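Local coordinates for protein putative nucleoside-diphosphate-sugar epimerase (Staphylococcus aureus subsp. aureus, PDB 3E48) that is of unknown function but probably binds a dinucleotide such as NAD(P)H, as nucleoside-diphosphate-sugar epimerases and their relatives do, at residues 61-66 with 87-92; 127-130 with 134-137. All coordinates share one frame; numbering follows the deposited sequence.

Contact 1. Residues 61-66 with 87-92; sequences EAFKGM and ENLVYA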
loop_
_atom_site.group_PDB
_atom_site.type_symbol
_atom_site.label_atom_id
_atom_site.label_comp_id
_atom_site.label_asym_id
_atom_site.label_seq_id
_atom_site.Cartn_x
_atom_site.Cartn_y
_atom_site.Cartn_z
ATOM N N GLU B 61 21.524 15.601 -0.064
ATOM C CA GLU B 61 22.663 16.160 -0.787
ATOM C C GLU B 61 22.593 15.881 -2.284
ATOM O O GLU B 61 22.806 16.775 -3.098
ATOM C CB GLU B 61 23.975 15.598 -0.226
ATOM C CG GLU B 61 24.313 16.079 1.173
ATOM C CD GLU B 61 24.398 17.594 1.257
ATOM O OE1 GLU B 61 25.064 18.198 0.389
ATOM O OE2 GLU B 61 23.803 18.173 2.194
ATOM N N ALA B 62 22.293 14.639 -2.642
ATOM C CA ALA B 62 22.212 14.245 -4.042
ATOM C C ALA B 62 21.128 14.980 -4.822
ATOM O O ALA B 62 21.263 15.184 -6.028
ATOM C CB ALA B 62 21.983 12.738 -4.142
ATOM N N PHE B 63 20.059 15.375 -4.138
ATOM C CA PHE B 63 18.936 16.056 -4.781
ATOM C C PHE B 63 19.098 17.570 -4.912
ATOM O O PHE B 63 18.285 18.220 -5.570
ATOM C CB PHE B 63 17.629 15.756 -4.028
ATOM C CG PHE B 63 17.101 14.347 -4.219
ATOM C CD1 PHE B 63 17.823 13.381 -4.921
ATOM C CD2 PHE B 63 15.865 13.992 -3.687
ATOM C CE1 PHE B 63 17.317 12.081 -5.083
ATOM C CE2 PHE B 63 15.357 12.704 -3.844
ATOM C CZ PHE B 63 16.083 11.747 -4.544
ATOM N N LYS B 64 20.119 18.141 -4.280
ATOM C CA LYS B 64 20.334 19.585 -4.385
ATOM C C LYS B 64 20.500 19.976 -5.853
ATOM O O LYS B 64 21.290 19.375 -6.580
ATOM C CB LYS B 64 21.577 20.010 -3.595
ATOM C CG LYS B 64 21.393 19.939 -2.091
ATOM C CD LYS B 64 22.659 20.350 -1.353
ATOM C CE LYS B 64 22.418 20.399 0.145
ATOM N NZ LYS B 64 23.650 20.764 0.902
ATOM N N GLY B 65 19.740 20.973 -6.291
ATOM C CA GLY B 65 19.840 21.415 -7.669
ATOM C C GLY B 65 19.084 20.586 -8.700
ATOM O O GLY B 65 19.093 20.924 -9.882
HETATM N N MSE B 66 18.434 19.504 -8.279
HETATM C CA MSE B 66 17.686 18.671 -9.220
HETATM C C MSE B 66 16.232 19.118 -9.334
HETATM O O MSE B 66 15.653 19.624 -8.375
HETATM C CB MSE B 66 17.741 17.205 -8.782
HETATM C CG MSE B 66 19.142 16.641 -8.671
HETATM SE SE MSE B 66 20.015 16.542 -10.412
HETATM C CE MSE B 66 21.034 18.091 -10.253
ATOM N N GLU B 87 10.584 7.077 2.264
ATOM C CA GLU B 87 10.496 8.164 3.226
ATOM C C GLU B 87 11.622 9.140 2.908
ATOM O O GLU B 87 11.412 10.346 2.891
ATOM C CB GLU B 87 10.662 7.656 4.662
ATOM C CG GLU B 87 9.439 6.960 5.260
ATOM C CD GLU B 87 8.267 7.895 5.496
ATOM O OE1 GLU B 87 8.494 9.083 5.800
ATOM O OE2 GLU B 87 7.109 7.440 5.404
ATOM N N ASN B 88 12.813 8.616 2.642
ATOM C CA ASN B 88 13.941 9.480 2.340
ATOM C C ASN B 88 13.757 10.199 1.015
ATOM O O ASN B 88 14.130 11.365 0.875
ATOM C CB ASN B 88 15.246 8.684 2.366
ATOM C CG ASN B 88 15.633 8.270 3.775
ATOM O OD1 ASN B 88 15.152 8.854 4.752
ATOM N ND2 ASN B 88 16.509 7.276 3.891
ATOM N N LEU B 89 13.174 9.506 0.043
ATOM C CA LEU B 89 12.920 10.108 -1.262
ATOM C C LEU B 89 12.082 11.373 -1.091
ATOM O O LEU B 89 12.456 12.445 -1.569
ATOM C CB LEU B 89 12.175 9.119 -2.158
ATOM C CG LEU B 89 11.586 9.669 -3.456
ATOM C CD1 LEU B 89 12.698 10.167 -4.385
ATOM C CD2 LEU B 89 10.781 8.560 -4.130
ATOM N N VAL B 90 10.952 11.244 -0.399
ATOM C CA VAL B 90 10.058 12.378 -0.175
ATOM C C VAL B 90 10.698 13.479 0.668
ATOM O O VAL B 90 10.576 14.661 0.347
ATOM C CB VAL B 90 8.739 11.929 0.500
ATOM C CG1 VAL B 90 7.883 13.144 0.832
ATOM C CG2 VAL B 90 7.980 10.990 -0.428
ATOM N N TYR B 91 11.375 13.095 1.747
ATOM C CA TYR B 91 12.013 14.073 2.616
ATOM C C TYR B 91 13.052 14.894 1.871
ATOM O O TYR B 91 13.087 16.121 1.989
ATOM C CB TYR B 91 12.676 13.377 3.803
ATOM C CG TYR B 91 13.371 14.328 4.751
ATOM C CD1 TYR B 91 14.655 14.797 4.486
ATOM C CD2 TYR B 91 12.736 14.769 5.910
ATOM C CE1 TYR B 91 15.291 15.678 5.348
ATOM C CE2 TYR B 91 13.363 15.652 6.783
ATOM C CZ TYR B 91 14.642 16.101 6.496
ATOM O OH TYR B 91 15.282 16.959 7.359
ATOM N N ALA B 92 13.900 14.210 1.110
ATOM C CA ALA B 92 14.956 14.878 0.357
ATOM C C ALA B 92 14.395 15.725 -0.778
ATOM O O ALA B 92 14.926 16.796 -1.072
ATOM C CB ALA B 92 15.939 13.853 -0.189
#

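Contact 2. Residues 127-130 with 134-137; sequences LLST and DYTY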
loop_
_atom_site.group_PDB
_atom_site.type_symbol
_atom_site.label_atom_id
_atom_site.label_comp_id
_atom_site.label_asym_id
_atom_site.label_seq_id
_atom_site.Cartn_x
_atom_site.Cartn_y
_atom_site.Cartn_z
ATOM N N LEU B 127 2.315 7.405 -0.058
ATOM C CA LEU B 127 3.189 8.417 0.526
ATOM C C LEU B 127 3.407 9.547 -0.479
ATOM O O LEU B 127 3.420 10.722 -0.110
ATOM C CB LEU B 127 4.540 7.823 0.932
ATOM C CG LEU B 127 5.418 8.734 1.810
ATOM C CD1 LEU B 127 4.749 8.936 3.179
ATOM C CD2 LEU B 127 6.793 8.114 1.977
ATOM N N LEU B 128 3.586 9.200 -1.751
ATOM C CA LEU B 128 3.776 10.233 -2.764
ATOM C C LEU B 128 2.534 11.115 -2.813
ATOM O O LEU B 128 2.632 12.338 -2.904
ATOM C CB LEU B 128 4.046 9.603 -4.135
ATOM C CG LEU B 128 5.463 9.035 -4.231
ATOM C CD1 LEU B 128 5.559 8.065 -5.397
ATOM C CD2 LEU B 128 6.458 10.178 -4.399
ATOM N N SER B 129 1.362 10.489 -2.743
ATOM C CA SER B 129 0.111 11.235 -2.763
ATOM C C SER B 129 0.023 12.208 -1.578
ATOM O O SER B 129 -0.405 13.350 -1.743
ATOM C CB SER B 129 -1.077 10.265 -2.735
ATOM O OG SER B 129 -2.308 10.968 -2.781
ATOM N N THR B 130 0.444 11.772 -0.391
ATOM C CA THR B 130 0.374 12.636 0.793
ATOM C C THR B 130 1.426 13.742 0.829
ATOM O O THR B 130 1.249 14.742 1.528
ATOM C CB THR B 130 0.556 11.853 2.111
ATOM O OG1 THR B 130 1.932 11.467 2.254
ATOM C CG2 THR B 130 -0.324 10.612 2.134
ATOM N N ASP B 134 4.555 16.976 -6.955
ATOM C CA ASP B 134 4.034 16.480 -8.223
ATOM C C ASP B 134 4.756 15.167 -8.525
ATOM O O ASP B 134 5.963 15.059 -8.318
ATOM C CB ASP B 134 4.308 17.471 -9.365
ATOM C CG ASP B 134 3.502 18.754 -9.245
ATOM O OD1 ASP B 134 2.437 18.747 -8.587
ATOM O OD2 ASP B 134 3.928 19.772 -9.835
ATOM N N TYR B 135 4.027 14.167 -9.007
ATOM C CA TYR B 135 4.667 12.900 -9.317
ATOM C C TYR B 135 3.954 12.115 -10.410
ATOM O O TYR B 135 2.782 12.351 -10.712
ATOM C CB TYR B 135 4.803 12.026 -8.055
ATOM C CG TYR B 135 3.494 11.482 -7.520
ATOM C CD1 TYR B 135 2.608 12.300 -6.817
ATOM C CD2 TYR B 135 3.131 10.153 -7.741
ATOM C CE1 TYR B 135 1.388 11.803 -6.350
ATOM C CE2 TYR B 135 1.921 9.649 -7.279
ATOM C CZ TYR B 135 1.055 10.478 -6.589
ATOM O OH TYR B 135 -0.154 9.978 -6.157
ATOM N N THR B 136 4.693 11.181 -10.995
ATOM C CA THR B 136 4.201 10.312 -12.056
ATOM C C THR B 136 4.520 8.915 -11.560
ATOM O O THR B 136 5.681 8.593 -11.313
ATOM C CB THR B 136 4.951 10.587 -13.380
ATOM O OG1 THR B 136 4.779 11.964 -13.742
ATOM C CG2 THR B 136 4.415 9.710 -14.503
ATOM N N TYR B 137 3.491 8.095 -11.383
ATOM C CA TYR B 137 3.692 6.742 -10.886
ATOM C C TYR B 137 3.630 5.757 -12.050
ATOM O O TYR B 137 2.592 5.590 -12.695
ATOM C CB TYR B 137 2.636 6.424 -9.821
ATOM C CG TYR B 137 3.028 5.289 -8.909
ATOM C CD1 TYR B 137 2.750 3.967 -9.250
ATOM C CD2 TYR B 137 3.736 5.531 -7.731
ATOM C CE1 TYR B 137 3.175 2.908 -8.442
ATOM C CE2 TYR B 137 4.166 4.480 -6.917
ATOM C CZ TYR B 137 3.883 3.175 -7.282
ATOM O OH TYR B 137 4.310 2.129 -6.499
HETATM O O HOH W 1 -2.255 11.651 -5.526
#

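Contact 1. Residues 61-66 with 87-92
The ring of Phe-63 lies against helix 84-96, where one side of the ring runs past Ala-92 and the outer part reaches Leu-89. Ring atom CD2 of Phe-63 lies 3.5 Å from CB of Ala-92, approached obliquely. Farther out, CE2 of Phe-63 meets CD1 of Leu-89 at 3.7 Å, the two side chains crossing at about a right angle. The carbonyl O of Leu-89 lies at the ring edge, near its plane, 3.7 Å from CE2 of Phe-63. The CA-CB bond of Leu-89 points away from Phe-63; with CG anti to the backbone N (chi1 168°), methyl CD1 is nonetheless brought back to the ring. Behind this apolar junction, Val-69 of strand 68-71 touches both Phe-63 and Leu-89, and Met-59 packs on Leu-89 and Ala-92. A type II beta turn runs from Phe-63 to Met-66 (a selenomethionine), closed by Met-66 N to Phe-63 O at 3.0 Å. Arg-49 NH1 hydrogen-bonds to the carbonyls of Ala-62 and Lys-64. Two neighbouring helices thus pack over strand 68-71, which runs parallel to its neighbours in the central sheet, as on a face of a Rossmann fold.

Contact 2. Residues 127-130 with 134-137
Leu-128 sets its CB over the face of the Tyr-135 ring in a CH-pi contact, 3.7 Å from the ring centroid and only 8° off the ring normal. The contact lies within a beta-alpha-beta unit of the Rossmann-like domain, where helix 118-131 crosses over from strand 100-106 to strand 134-143 and the chain returns after a short loop. Tyr-135 CG sits between the backbone N and the carbonyl carbon (chi1 70°), which brings the ring against the helix. There the ring also passes the helix backbone, CE1 of Tyr-135 lying 3.7 Å from the carbonyl O of Leu-128. Farther along the same leucine, methyl CD1 of Leu-128 meets the Tyr-137 ring edge-on and in its plane, 3.9 Å from CD2 of Tyr-137. Leu-128 thus touches both Tyr-135 and Tyr-137, which stand two residues apart on the strand, while the bond from CA to CB of Thr-136, between them, is directed away from the helix. Ile-101 and Phe-103 of strand 100-106 also touch Leu-128, and the Phe-103 ring meets that of Tyr-137 with their planes nearly parallel. At the outer end of Tyr-135, its hydroxyl OH comes within 3.6 Å of Ser-129 CB. One water spans the two hydroxyls, 2.8 Å from OG of Ser-129 and 2.8 Å from OH of Tyr-135.

In the fold
Contacts 1 and 2 follow one another along the chain, and their centres are 14 Å apart. They meet where helices 84-96 and 118-131 pack side by side: CD2 of Leu-127 approaches OE2 of Glu-87 at 3.5 Å and CG2 of Val-90 at 3.9 Å. Helix 84-96 thus joins helix 56-63 through contact 1 and helix 118-131 beside contact 2, so the three helices form a chain of neighbours within the NAD(P)H-binding region, with 84-96 in contact with both of the others. Both contacts also approach the second subunit: Phe-80 of the second subunit packs on Glu-87, and Pro-119 of the second subunit on Leu-127. The active site of this putative epimerase is not established, and neither contact includes a bound ligand.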